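Local coordinates for protein nonribosomal peptide synthase (Streptomyces sp. MJ635-86F5, PDB 5JJP) that activates aliphatic beta-amino acids by adenylation, probably with ATP, as an adenylation enzyme of the ANL superfamily related to nonribosomal peptide synthesis, at residues 80-85 and 169-174; 108-113 and 179-184; 264-269 and 293-298. All coordinates share one frame; numbering follows the deposited sequence.

Contact 1 of 3, residues 80-85 and 169-174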
ATOM      1  N   GLY A  80      18.643  19.242   6.152  1.00 24.80           N
ATOM      2  CA  GLY A  80      17.998  20.299   6.920  1.00 22.69           C
ATOM      3  C   GLY A  80      16.515  20.427   6.680  1.00 21.89           C
ATOM      4  O   GLY A  80      15.942  21.442   7.078  1.00 25.62           O
ATOM      5  N   LEU A  81      15.880  19.427   6.059  1.00 19.54           N
ATOM      6  CA  LEU A  81      14.427  19.506   5.840  1.00 18.07           C
ATOM      7  C   LEU A  81      13.668  19.388   7.171  1.00 16.07           C
ATOM      8  O   LEU A  81      14.152  18.756   8.087  1.00 14.86           O
ATOM      9  CB  LEU A  81      13.941  18.456   4.865  1.00 17.48           C
ATOM     10  CG  LEU A  81      14.621  18.425   3.493  1.00 18.46           C
ATOM     11  CD1 LEU A  81      14.052  17.239   2.718  1.00 18.91           C
ATOM     12  CD2 LEU A  81      14.335  19.696   2.730  1.00 17.65           C
ATOM     13  N   ASP A  82      12.464  19.942   7.214  1.00 14.57           N
ATOM     14  CA  ASP A  82      11.625  19.922   8.407  1.00 15.65           C
ATOM     15  C   ASP A  82      10.583  18.795   8.343  1.00 15.39           C
ATOM     16  O   ASP A  82      10.193  18.408   7.240  1.00 16.18           O
ATOM     17  CB  ASP A  82      10.856  21.256   8.496  1.00 17.06           C
ATOM     18  CG  ASP A  82      10.524  21.677   9.931  1.00 17.05           C
ATOM     19  OD1 ASP A  82      10.903  20.988  10.893  1.00 18.13           O
ATOM     20  OD2 ASP A  82       9.928  22.760  10.083  1.00 17.84           O
ATOM     21  N   VAL A  83      10.143  18.281   9.509  1.00 14.24           N
ATOM     22  CA  VAL A  83       9.067  17.328   9.551  1.00 12.89           C
ATOM     23  C   VAL A  83       7.898  17.985   8.817  1.00 13.30           C
ATOM     24  O   VAL A  83       7.567  19.140   9.093  1.00 12.41           O
ATOM     25  CB  VAL A  83       8.671  17.004  11.014  1.00 12.64           C
ATOM     26  CG1 VAL A  83       7.353  16.226  11.087  1.00 11.84           C
ATOM     27  CG2 VAL A  83       9.805  16.263  11.750  1.00 12.72           C
ATOM     28  N   GLY A  84       7.247  17.231   7.918  1.00 13.95           N
ATOM     29  CA  GLY A  84       6.182  17.734   7.059  1.00 14.13           C
ATOM     30  C   GLY A  84       6.550  17.992   5.606  1.00 14.79           C
ATOM     31  O   GLY A  84       5.702  17.963   4.706  1.00 12.87           O
ATOM     32  N   ASP A  85       7.812  18.304   5.367  1.00 18.09           N
ATOM     33  CA  ASP A  85       8.246  18.633   4.004  1.00 19.10           C
ATOM     34  C   ASP A  85       8.099  17.417   3.137  1.00 17.68           C
ATOM     35  O   ASP A  85       8.517  16.335   3.527  1.00 15.25           O
ATOM     36  CB  ASP A  85       9.720  19.124   4.005  1.00 20.50           C
ATOM     37  CG  ASP A  85       9.884  20.486   4.630  1.00 21.70           C
ATOM     38  OD1 ASP A  85       8.858  21.154   4.864  1.00 22.19           O
ATOM     39  OD2 ASP A  85      11.038  20.911   4.867  1.00 25.05           O
ATOM     40  N   ARG A 169      16.081  26.652   5.117  1.00 30.50           N
ATOM     41  CA  ARG A 169      14.843  26.889   5.836  1.00 29.83           C
ATOM     42  C   ARG A 169      15.153  26.891   7.311  1.00 28.29           C
ATOM     43  O   ARG A 169      16.172  26.344   7.723  1.00 26.33           O
ATOM     44  CB  ARG A 169      13.842  25.779   5.510  1.00 29.62           C
ATOM     45  CG  ARG A 169      14.255  24.421   6.097  1.00 29.79           C
ATOM     46  CD  ARG A 169      13.604  23.255   5.365  1.00 30.15           C
ATOM     47  NE  ARG A 169      13.972  23.255   3.966  1.00 27.65           N
ATOM     48  CZ  ARG A 169      13.135  23.150   2.942  1.00 27.77           C
ATOM     49  NH1 ARG A 169      11.837  22.975   3.110  1.00 24.71           N
ATOM     50  NH2 ARG A 169      13.624  23.186   1.719  1.00 29.12           N
ATOM     51  N   VAL A 170      14.264  27.442   8.121  1.00 30.29           N
ATOM     52  CA  VAL A 170      14.381  27.278   9.590  1.00 31.21           C
ATOM     53  C   VAL A 170      13.442  26.152  10.016  1.00 31.27           C
ATOM     54  O   VAL A 170      12.277  26.150   9.644  1.00 30.14           O
ATOM     55  CB  VAL A 170      14.059  28.587  10.322  1.00 36.88           C
ATOM     56  CG1 VAL A 170      14.996  29.685   9.834  1.00 39.93           C
ATOM     57  CG2 VAL A 170      12.620  29.052  10.074  1.00 40.39           C
ATOM     58  N   ARG A 171      13.962  25.174  10.753  1.00 30.20           N
ATOM     59  CA  ARG A 171      13.160  24.091  11.277  1.00 32.36           C
ATOM     60  C   ARG A 171      12.297  24.499  12.457  1.00 33.14           C
ATOM     61  O   ARG A 171      12.749  25.204  13.346  1.00 34.63           O
ATOM     62  CB  ARG A 171      14.052  22.940  11.718  1.00 34.19           C
ATOM     63  CG  ARG A 171      14.575  22.099  10.558  1.00 31.05           C
ATOM     64  CD  ARG A 171      15.483  21.024  11.122  1.00 32.72           C
ATOM     65  NE  ARG A 171      15.764  20.011  10.115  1.00 34.21           N
ATOM     66  CZ  ARG A 171      16.711  19.090  10.202  1.00 33.91           C
ATOM     67  NH1 ARG A 171      17.514  19.052  11.259  1.00 35.53           N
ATOM     68  NH2 ARG A 171      16.840  18.188   9.232  1.00 32.82           N
ATOM     69  N   ARG A 172      11.036  24.080  12.443  1.00 31.69           N
ATOM     70  CA  ARG A 172      10.094  24.457  13.485  1.00 32.22           C
ATOM     71  C   ARG A 172       9.553  23.265  14.249  1.00 32.42           C
ATOM     72  O   ARG A 172       8.833  23.423  15.221  1.00 27.66           O
ATOM     73  CB  ARG A 172       8.957  25.264  12.859  1.00 37.13           C
ATOM     74  CG  ARG A 172       9.474  26.445  12.028  1.00 44.22           C
ATOM     75  CD  ARG A 172       8.336  27.299  11.499  1.00 53.01           C
ATOM     76  NE  ARG A 172       8.718  28.578  10.902  1.00 65.31           N
ATOM     77  CZ  ARG A 172       7.854  29.405  10.305  1.00 70.75           C
ATOM     78  NH1 ARG A 172       6.552  29.089  10.234  1.00 59.78           N
ATOM     79  NH2 ARG A 172       8.296  30.553   9.770  1.00 72.34           N
ATOM     80  N   ARG A 173       9.870  22.060  13.778  1.00 34.92           N
ATOM     81  CA  ARG A 173       9.356  20.844  14.384  1.00 31.87           C
ATOM     82  C   ARG A 173      10.520  20.126  15.016  1.00 33.62           C
ATOM     83  O   ARG A 173      11.594  20.013  14.396  1.00 33.15           O
ATOM     84  CB  ARG A 173       8.693  19.955  13.325  1.00 27.82           C
ATOM     85  CG  ARG A 173       7.329  20.455  12.853  1.00 26.91           C
ATOM     86  CD  ARG A 173       6.252  20.301  13.910  1.00 23.30           C
ATOM     87  NE  ARG A 173       6.267  18.955  14.474  1.00 20.94           N
ATOM     88  CZ  ARG A 173       5.618  17.902  13.981  1.00 18.96           C
ATOM     89  NH1 ARG A 173       4.820  18.012  12.947  1.00 16.41           N
ATOM     90  NH2 ARG A 173       5.724  16.724  14.598  1.00 20.63           N
ATOM     91  N   ARG A 174      10.276  19.649  16.238  1.00 34.05           N
ATOM     92  CA  ARG A 174      11.211  18.884  17.044  1.00 40.41           C
ATOM     93  C   ARG A 174      11.281  17.416  16.619  1.00 40.57           C
ATOM     94  O   ARG A 174      12.359  16.887  16.395  1.00 38.33           O
ATOM     95  CB  ARG A 174      10.763  18.951  18.519  1.00 47.61           C
ATOM     96  CG  ARG A 174      11.672  18.257  19.538  1.00 55.15           C
ATOM     97  CD  ARG A 174      11.440  18.795  20.952  1.00 61.22           C
ATOM     98  NE  ARG A 174      11.685  20.240  21.024  1.00 68.81           N
ATOM     99  CZ  ARG A 174      12.878  20.804  21.231  1.00 81.80           C
ATOM    100  NH1 ARG A 174      13.967  20.055  21.428  1.00 81.38           N
ATOM    101  NH2 ARG A 174      12.990  22.135  21.251  1.00 83.37           N
TER
HETATM  102  O   HOH W   1      17.418  23.639   8.450  1.00 16.26           O
HETATM  103  O   HOH W   2       9.630  23.787   5.697  1.00 21.09           O
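A type II beta turn, Asp82 to Asp85, faces an arginine-rich strip, 169-174, at the surface of the adenylation fold; the turn lies in the loop between helix 62-77 and strand 87-90. Asp82 carries the middle of the contact. Its CG stands anti to the backbone N (chi1 -151°), which sends the carboxylate across to two successive amides. Asp82 OD2 takes Arg172 N at 2.9 Å from above the carboxylate plane, and Asp82 OD1 takes Arg173 N at 3.2 Å on its syn lone pair.

Arg169, Arg171 and Arg173 each meet a different part of segment 80-85. Arg173, bent at chi2 and chi3, folds back at about a right angle to Val83, so that Val83 CG1 lies over one guanidinium face, offset toward the rim, 3.6 Å from Arg173 NH1. Its polar end is held by Gln175 O and by a salt bridge to Asp180. Arg169 starts from the crowded chi1 position (69°), with CG between backbone N and carbonyl carbon, and kinks at chi3. Its guanidinium takes Leu81 CD2 over the centre of one face and meets Asp85 tip to tip, the two planes 66° apart. That salt bridge, Asp85 OD2 to Arg169 NH1 at 2.8 Å, is weak as a hydrogen bond; Asp85 OD2 also receives Asp82 N from within the turn, at 2.9 Å.

Arg171 runs extended past Gly80, whose CA sits over its guanidinium, and salt-bridges Asp77 beyond. Side-on, it grips a single carbonyl oxygen: Leu81 O lies 2.9 Å from Arg171 NE and 3.0 Å from Arg171 NH2, with NH2 on a lone pair and NE above the carbonyl plane.

Contact 2 of 3, residues 108-113 and 179-184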
ATOM      1  N   GLY A 108      10.008  11.850   9.318  1.00 13.57           N
ATOM      2  CA  GLY A 108       8.759  12.537   9.226  1.00 13.99           C
ATOM      3  C   GLY A 108       8.586  13.296   7.937  1.00 13.45           C
ATOM      4  O   GLY A 108       7.909  14.327   7.931  1.00 12.57           O
ATOM      5  N   LEU A 109       9.182  12.787   6.859  1.00 12.69           N
ATOM      6  CA  LEU A 109       9.105  13.430   5.568  1.00 13.09           C
ATOM      7  C   LEU A 109       8.111  12.673   4.712  1.00 13.80           C
ATOM      8  O   LEU A 109       8.448  11.627   4.160  1.00 16.24           O
ATOM      9  CB  LEU A 109      10.463  13.493   4.879  1.00 13.01           C
ATOM     10  CG  LEU A 109      11.563  14.184   5.682  1.00 13.84           C
ATOM     11  CD1 LEU A 109      12.937  14.031   5.024  1.00 14.33           C
ATOM     12  CD2 LEU A 109      11.234  15.684   5.882  1.00 13.62           C
ATOM     13  N   PRO A 110       6.894  13.189   4.597  1.00 13.42           N
ATOM     14  CA  PRO A 110       5.967  12.452   3.805  1.00 14.10           C
ATOM     15  C   PRO A 110       6.431  12.411   2.348  1.00 14.79           C
ATOM     16  O   PRO A 110       6.819  13.439   1.770  1.00 16.95           O
ATOM     17  CB  PRO A 110       4.664  13.269   3.916  1.00 13.71           C
ATOM     18  CG  PRO A 110       5.095  14.646   4.254  1.00 12.46           C
ATOM     19  CD  PRO A 110       6.293  14.436   5.126  1.00 12.90           C
ATOM     20  N   PHE A 111       6.353  11.235   1.750  1.00 15.47           N
ATOM     21  CA  PHE A 111       6.788  11.071   0.369  1.00 16.13           C
ATOM     22  C   PHE A 111       5.623  10.800  -0.569  1.00 14.29           C
ATOM     23  O   PHE A 111       4.577  10.329  -0.167  1.00 14.09           O
ATOM     24  CB  PHE A 111       7.836   9.950   0.276  1.00 15.91           C
ATOM     25  CG  PHE A 111       7.302   8.611   0.612  1.00 15.73           C
ATOM     26  CD1 PHE A 111       6.769   7.816  -0.351  1.00 16.10           C
ATOM     27  CD2 PHE A 111       7.353   8.140   1.937  1.00 16.50           C
ATOM     28  CE1 PHE A 111       6.259   6.577  -0.008  1.00 16.45           C
ATOM     29  CE2 PHE A 111       6.824   6.924   2.274  1.00 15.16           C
ATOM     30  CZ  PHE A 111       6.292   6.138   1.302  1.00 16.05           C
ATOM     31  N   ILE A 112       5.858  11.096  -1.823  1.00 14.86           N
ATOM     32  CA  ILE A 112       4.933  10.837  -2.907  1.00 16.69           C
ATOM     33  C   ILE A 112       5.675   9.834  -3.751  1.00 15.85           C
ATOM     34  O   ILE A 112       6.675  10.211  -4.352  1.00 15.03           O
ATOM     35  CB  ILE A 112       4.723  12.017  -3.880  1.00 18.63           C
ATOM     36  CG1 ILE A 112       4.611  13.383  -3.212  1.00 22.82           C
ATOM     37  CG2 ILE A 112       3.557  11.781  -4.791  1.00 21.40           C
ATOM     38  CD1 ILE A 112       3.627  13.490  -2.131  1.00 25.46           C
ATOM     39  N   PRO A 113       5.163   8.589  -3.871  1.00 16.17           N
ATOM     40  CA  PRO A 113       5.886   7.586  -4.671  1.00 16.61           C
ATOM     41  C   PRO A 113       5.590   7.702  -6.144  1.00 16.80           C
ATOM     42  O   PRO A 113       4.453   7.873  -6.544  1.00 16.29           O
ATOM     43  CB  PRO A 113       5.369   6.260  -4.113  1.00 16.80           C
ATOM     44  CG  PRO A 113       3.976   6.589  -3.692  1.00 16.76           C
ATOM     45  CD  PRO A 113       3.990   8.003  -3.190  1.00 15.58           C
ATOM     46  N   THR A 179       0.430  11.330  14.370  1.00 12.89           N
ATOM     47  CA  THR A 179      -0.604  12.137  13.667  1.00 12.19           C
ATOM     48  C   THR A 179      -0.019  12.865  12.450  1.00 12.49           C
ATOM     49  O   THR A 179      -0.735  13.396  11.642  1.00 12.28           O
ATOM     50  CB  THR A 179      -1.252  13.174  14.611  1.00 11.18           C
ATOM     51  OG1 THR A 179      -0.250  13.918  15.292  1.00 10.95           O
ATOM     52  CG2 THR A 179      -2.001  12.476  15.685  1.00 11.62           C
ATOM     53  N   ASP A 180       1.303  12.878  12.301  1.00 13.75           N
ATOM     54  CA  ASP A 180       1.900  13.480  11.106  1.00 13.95           C
ATOM     55  C   ASP A 180       1.647  12.659   9.802  1.00 14.57           C
ATOM     56  O   ASP A 180       1.557  11.434   9.815  1.00 13.98           O
ATOM     57  CB  ASP A 180       3.407  13.664  11.299  1.00 14.99           C
ATOM     58  CG  ASP A 180       3.755  14.809  12.235  1.00 16.76           C
ATOM     59  OD1 ASP A 180       3.217  15.923  12.037  1.00 18.36           O
ATOM     60  OD2 ASP A 180       4.623  14.616  13.129  1.00 16.39           O
ATOM     61  N   PRO A 181       1.608  13.338   8.660  1.00 15.39           N
ATOM     62  CA  PRO A 181       1.546  12.657   7.382  1.00 15.82           C
ATOM     63  C   PRO A 181       2.752  11.771   7.093  1.00 15.65           C
ATOM     64  O   PRO A 181       3.895  12.179   7.318  1.00 14.29           O
ATOM     65  CB  PRO A 181       1.550  13.780   6.360  1.00 16.12           C
ATOM     66  CG  PRO A 181       1.854  15.025   7.082  1.00 15.91           C
ATOM     67  CD  PRO A 181       1.582  14.797   8.520  1.00 16.16           C
ATOM     68  N   ALA A 182       2.473  10.556   6.632  1.00 14.24           N
ATOM     69  CA  ALA A 182       3.506   9.592   6.336  1.00 13.40           C
ATOM     70  C   ALA A 182       3.768   9.537   4.827  1.00 12.80           C
ATOM     71  O   ALA A 182       4.867   9.331   4.408  1.00 12.49           O
ATOM     72  CB  ALA A 182       3.094   8.214   6.869  1.00 13.30           C
ATOM     73  N   TYR A 183       2.721   9.636   4.036  1.00 13.25           N
ATOM     74  CA  TYR A 183       2.832   9.690   2.596  1.00 13.16           C
ATOM     75  C   TYR A 183       1.610  10.328   1.971  1.00 12.86           C
ATOM     76  O   TYR A 183       0.593  10.508   2.602  1.00 12.56           O
ATOM     77  CB  TYR A 183       3.055   8.288   2.026  1.00 13.76           C
ATOM     78  CG  TYR A 183       1.940   7.316   2.227  1.00 14.64           C
ATOM     79  CD1 TYR A 183       0.900   7.246   1.316  1.00 16.26           C
ATOM     80  CD2 TYR A 183       1.915   6.439   3.310  1.00 15.42           C
ATOM     81  CE1 TYR A 183      -0.165   6.360   1.503  1.00 16.91           C
ATOM     82  CE2 TYR A 183       0.878   5.528   3.489  1.00 15.59           C
ATOM     83  CZ  TYR A 183      -0.160   5.486   2.572  1.00 15.97           C
ATOM     84  OH  TYR A 183      -1.246   4.615   2.714  1.00 16.71           O
ATOM     85  N   LEU A 184       1.752  10.672   0.721  1.00 15.63           N
ATOM     86  CA  LEU A 184       0.688  11.243  -0.104  1.00 17.56           C
ATOM     87  C   LEU A 184       0.606  10.493  -1.415  1.00 18.82           C
ATOM     88  O   LEU A 184       1.636  10.292  -2.099  1.00 20.89           O
ATOM     89  CB  LEU A 184       1.010  12.665  -0.510  1.00 18.88           C
ATOM     90  CG  LEU A 184       0.524  13.849   0.290  1.00 20.69           C
ATOM     91  CD1 LEU A 184       1.272  13.850   1.615  1.00 20.62           C
ATOM     92  CD2 LEU A 184       0.798  15.144  -0.482  1.00 21.30           C
TER
HETATM   93  O   HOH W   3       5.229  14.446   8.454  1.00 18.28           O
HETATM   94  O   HOH W   4       7.232   9.798   5.552  1.00 11.05           O
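Two edge strands lie side by side here, yet they share a single backbone bridge, and beside it two water molecules take up the carbonyls. Phe111 pairs with Tyr183, and the link is one nearly straight bond (168°) from Leu184 N to Phe111 O, 3.0 Å long. Toward the N-terminal ends of the segments, one water donates to Gly108 O and Pro181 O; another donates to Ala182 O and, weakly, to Leu109 O.

Phe111 CG occupies the crowded position between backbone N and carbonyl carbon (chi1 65°). Tyr183 CG takes the same position; the two side chains lie side by side, pointing the same way. Tyr183 CB sits over the centre of the Phe111 ring, 4.0 Å from its centroid, a CH-pi contact. An alanine in place of Phe111 removes the ring that meets Tyr183 CB and Phe105, and would probably loosen the packing there.

The bridge joins strand 111-114, at the edge of a mostly parallel sheet, to strand 181-186 of an antiparallel sheet; the axes of 111-113 and 181-184 diverge by 29° from parallel. Ala182 and Tyr183 form a classic beta bulge opposite Met199. Just beyond, residues 188-193 are unmodelled, where the sequence fits the phosphate-binding loop of ANL enzymes.

On the other flank, Pro110 CB packs 4.0 Å from Pro181 CB and 4.1 Å from Leu184 CD1, while Pro110 CA points its hydrogen at Ala182 O, 3.4 Å away.

Contact 3 of 3, residues 264-269 and 293-298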
ATOM      1  N   ALA A 264       8.263 -18.104 -14.559  1.00 21.86           N
ATOM      2  CA  ALA A 264       9.558 -18.659 -14.140  1.00 20.83           C
ATOM      3  C   ALA A 264      10.051 -17.956 -12.876  1.00 23.27           C
ATOM      4  O   ALA A 264      10.646 -18.571 -11.999  1.00 21.80           O
ATOM      5  CB  ALA A 264      10.596 -18.496 -15.230  1.00 20.75           C
ATOM      6  N   PHE A 265       9.774 -16.649 -12.788  1.00 23.85           N
ATOM      7  CA  PHE A 265      10.174 -15.865 -11.634  1.00 23.03           C
ATOM      8  C   PHE A 265       9.443 -16.350 -10.390  1.00 20.93           C
ATOM      9  O   PHE A 265      10.027 -16.427  -9.358  1.00 23.29           O
ATOM     10  CB  PHE A 265       9.908 -14.370 -11.890  1.00 25.39           C
ATOM     11  CG  PHE A 265      10.422 -13.470 -10.810  1.00 24.58           C
ATOM     12  CD1 PHE A 265      11.765 -13.221 -10.700  1.00 25.48           C
ATOM     13  CD2 PHE A 265       9.542 -12.862  -9.909  1.00 26.46           C
ATOM     14  CE1 PHE A 265      12.245 -12.397  -9.698  1.00 27.23           C
ATOM     15  CE2 PHE A 265      10.018 -12.019  -8.918  1.00 25.37           C
ATOM     16  CZ  PHE A 265      11.368 -11.786  -8.816  1.00 25.61           C
ATOM     17  N   LEU A 266       8.164 -16.669 -10.497  1.00 21.60           N
ATOM     18  CA  LEU A 266       7.431 -17.166  -9.339  1.00 22.35           C
ATOM     19  C   LEU A 266       8.017 -18.478  -8.825  1.00 22.98           C
ATOM     20  O   LEU A 266       8.012 -18.705  -7.631  1.00 22.69           O
ATOM     21  CB  LEU A 266       5.940 -17.370  -9.630  1.00 22.98           C
ATOM     22  CG  LEU A 266       5.157 -16.154 -10.139  1.00 24.61           C
ATOM     23  CD1 LEU A 266       3.678 -16.507 -10.216  1.00 24.83           C
ATOM     24  CD2 LEU A 266       5.346 -14.912  -9.276  1.00 22.10           C
ATOM     25  N   HIS A 267       8.536 -19.321  -9.717  1.00 24.10           N
ATOM     26  CA  HIS A 267       9.353 -20.482  -9.289  1.00 24.89           C
ATOM     27  C   HIS A 267      10.701 -20.098  -8.769  1.00 22.86           C
ATOM     28  O   HIS A 267      11.090 -20.523  -7.721  1.00 24.57           O
ATOM     29  CB  HIS A 267       9.580 -21.470 -10.467  1.00 25.85           C
ATOM     30  CG  HIS A 267       8.409 -22.335 -10.746  1.00 26.75           C
ATOM     31  ND1 HIS A 267       8.159 -23.484 -10.024  1.00 31.64           N
ATOM     32  CD2 HIS A 267       7.395 -22.215 -11.641  1.00 28.05           C
ATOM     33  CE1 HIS A 267       7.052 -24.051 -10.491  1.00 33.28           C
ATOM     34  NE2 HIS A 267       6.581 -23.310 -11.485  1.00 28.10           N
ATOM     35  N   GLU A 268      11.438 -19.289  -9.513  1.00 22.81           N
ATOM     36  CA  GLU A 268      12.800 -18.931  -9.084  1.00 24.27           C
ATOM     37  C   GLU A 268      12.795 -18.389  -7.674  1.00 22.39           C
ATOM     38  O   GLU A 268      13.611 -18.795  -6.847  1.00 23.63           O
ATOM     39  CB  GLU A 268      13.441 -17.910 -10.040  1.00 28.12           C
ATOM     40  CG  GLU A 268      14.965 -17.842  -9.948  1.00 31.84           C
ATOM     41  CD  GLU A 268      15.600 -16.674 -10.742  1.00 35.86           C
ATOM     42  OE1 GLU A 268      14.902 -15.931 -11.486  1.00 40.96           O
ATOM     43  OE2 GLU A 268      16.833 -16.496 -10.620  1.00 41.08           O
ATOM     44  N   ALA A 269      11.871 -17.479  -7.376  1.00 20.25           N
ATOM     45  CA  ALA A 269      11.825 -16.859  -6.035  1.00 19.42           C
ATOM     46  C   ALA A 269      10.918 -17.617  -5.036  1.00 18.13           C
ATOM     47  O   ALA A 269      10.708 -17.151  -3.932  1.00 16.54           O
ATOM     48  CB  ALA A 269      11.368 -15.415  -6.152  1.00 21.20           C
ATOM     49  N   ALA A 293      -0.857 -23.901 -13.863  1.00 25.16           N
ATOM     50  CA  ALA A 293      -1.128 -25.139 -13.123  1.00 24.98           C
ATOM     51  C   ALA A 293       0.082 -25.718 -12.462  1.00 22.58           C
ATOM     52  O   ALA A 293      -0.035 -26.413 -11.480  1.00 22.81           O
ATOM     53  CB  ALA A 293      -1.748 -26.194 -14.061  1.00 25.04           C
ATOM     54  N   GLY A 294       1.253 -25.417 -12.987  1.00 22.16           N
ATOM     55  CA  GLY A 294       2.510 -25.950 -12.441  1.00 22.71           C
ATOM     56  C   GLY A 294       3.180 -25.109 -11.377  1.00 23.13           C
ATOM     57  O   GLY A 294       4.276 -25.463 -10.931  1.00 22.43           O
ATOM     58  N   LEU A 295       2.537 -24.007 -10.964  1.00 23.18           N
ATOM     59  CA  LEU A 295       3.071 -23.152  -9.866  1.00 24.06           C
ATOM     60  C   LEU A 295       2.953 -23.818  -8.489  1.00 23.63           C
ATOM     61  O   LEU A 295       2.104 -23.451  -7.662  1.00 22.78           O
ATOM     62  CB  LEU A 295       2.367 -21.798  -9.827  1.00 22.93           C
ATOM     63  CG  LEU A 295       2.572 -20.925 -11.061  1.00 21.79           C
ATOM     64  CD1 LEU A 295       1.522 -19.827 -11.063  1.00 22.87           C
ATOM     65  CD2 LEU A 295       3.952 -20.339 -11.063  1.00 21.56           C
ATOM     66  N   ASP A 296       3.826 -24.785  -8.239  1.00 22.94           N
ATOM     67  CA  ASP A 296       3.732 -25.592  -7.033  1.00 23.74           C
ATOM     68  C   ASP A 296       3.909 -24.821  -5.731  1.00 21.69           C
ATOM     69  O   ASP A 296       3.244 -25.142  -4.735  1.00 22.94           O
ATOM     70  CB  ASP A 296       4.701 -26.791  -7.108  1.00 27.56           C
ATOM     71  CG  ASP A 296       4.252 -27.831  -8.135  1.00 31.91           C
ATOM     72  OD1 ASP A 296       3.023 -28.004  -8.331  1.00 28.92           O
ATOM     73  OD2 ASP A 296       5.123 -28.497  -8.732  1.00 44.43           O
ATOM     74  N   PRO A 297       4.801 -23.826  -5.703  1.00 18.84           N
ATOM     75  CA  PRO A 297       5.028 -23.164  -4.404  1.00 18.51           C
ATOM     76  C   PRO A 297       3.940 -22.210  -3.993  1.00 17.62           C
ATOM     77  O   PRO A 297       3.832 -21.862  -2.798  1.00 21.94           O
ATOM     78  CB  PRO A 297       6.333 -22.381  -4.625  1.00 18.05           C
ATOM     79  CG  PRO A 297       6.952 -23.025  -5.808  1.00 18.16           C
ATOM     80  CD  PRO A 297       5.840 -23.498  -6.667  1.00 17.25           C
ATOM     81  N   LEU A 298       3.101 -21.836  -4.941  1.00 17.71           N
ATOM     82  CA  LEU A 298       2.071 -20.823  -4.725  1.00 16.79           C
ATOM     83  C   LEU A 298       0.931 -21.389  -3.882  1.00 16.07           C
ATOM     84  O   LEU A 298       0.322 -22.368  -4.278  1.00 16.26           O
ATOM     85  CB  LEU A 298       1.522 -20.333  -6.067  1.00 15.99           C
ATOM     86  CG  LEU A 298       0.539 -19.157  -6.028  1.00 16.56           C
ATOM     87  CD1 LEU A 298       1.227 -17.919  -5.515  1.00 17.64           C
ATOM     88  CD2 LEU A 298      -0.064 -18.850  -7.378  1.00 16.65           C
TER
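His267 turns the CE1 and NE2 edge of its imidazole to the carbonyl of Gly294, in the loop 293-298. Its CG is anti to its own carbonyl carbon (chi1 -78°), and chi2 of -82° stands the ring across the side-chain bond, so that Gly294 O lies at the ring edge, close to the ring plane. Gly294 O lies 3.1 Å from His267 CE1 and 3.2 Å from His267 NE2. The side chains of Pro297 and His267 cross at about a right angle, with Pro297 CD 4.0 Å from His267 CE1. The ring also reaches Leu295, whose CD2 is 4.0 Å from His267 CD2.

Leu295 CD2 thus serves two residues of the helix, for it also lies 3.8 Å from Leu266 CB. The two leucines cross obliquely, branch against branch, Leu266 CD1 being 4.0 Å from Leu295 CD1. His267 is exposed, whereas Leu266 and Leu295 are buried.

In the fold, this is where the last turns of helix 259-268, which leads into strand 273-276, meet the loop entering strand 300-304. Those two strands are parallel neighbours in the six-stranded sheet, and Leu266 and Leu298 both rest on Val274 of the first. The loop makes its corner with an inverse gamma turn centred on Leu295, closed by a weak bond from Asp296 N to Gly294 O, 2.8 Å, and continues as a type I turn from Leu295 to Leu298. The carbonyl facing the histidine is therefore already part of the turn. Arg323 holds the same loop from outside the contact, bonding Leu295 O through NH2 and Leu298 O through NE.

Overall arrangement
Contacts 1 and 2 are neighbours, their centres 13 Å apart, and their segments alternate along the chain. They touch directly: Arg173 NH1 meets Asp180 OD1 at 2.8 Å, and Gly84 N probably bonds to Gly108 O at 3.0 Å, so the surface strip of contact 1 runs on into the buried strand bridge of contact 2. Contact 3 belongs to the six-stranded sheet region on the opposite side of the chain's centre, with its own centre about 47 Å from that of contact 1 and 35 Å from that of contact 2. Of the three, contact 2 includes the strand leading to the probable phosphate-binding loop; contact 3 comes no nearer to contact 2 than about 19 Å between closest atoms.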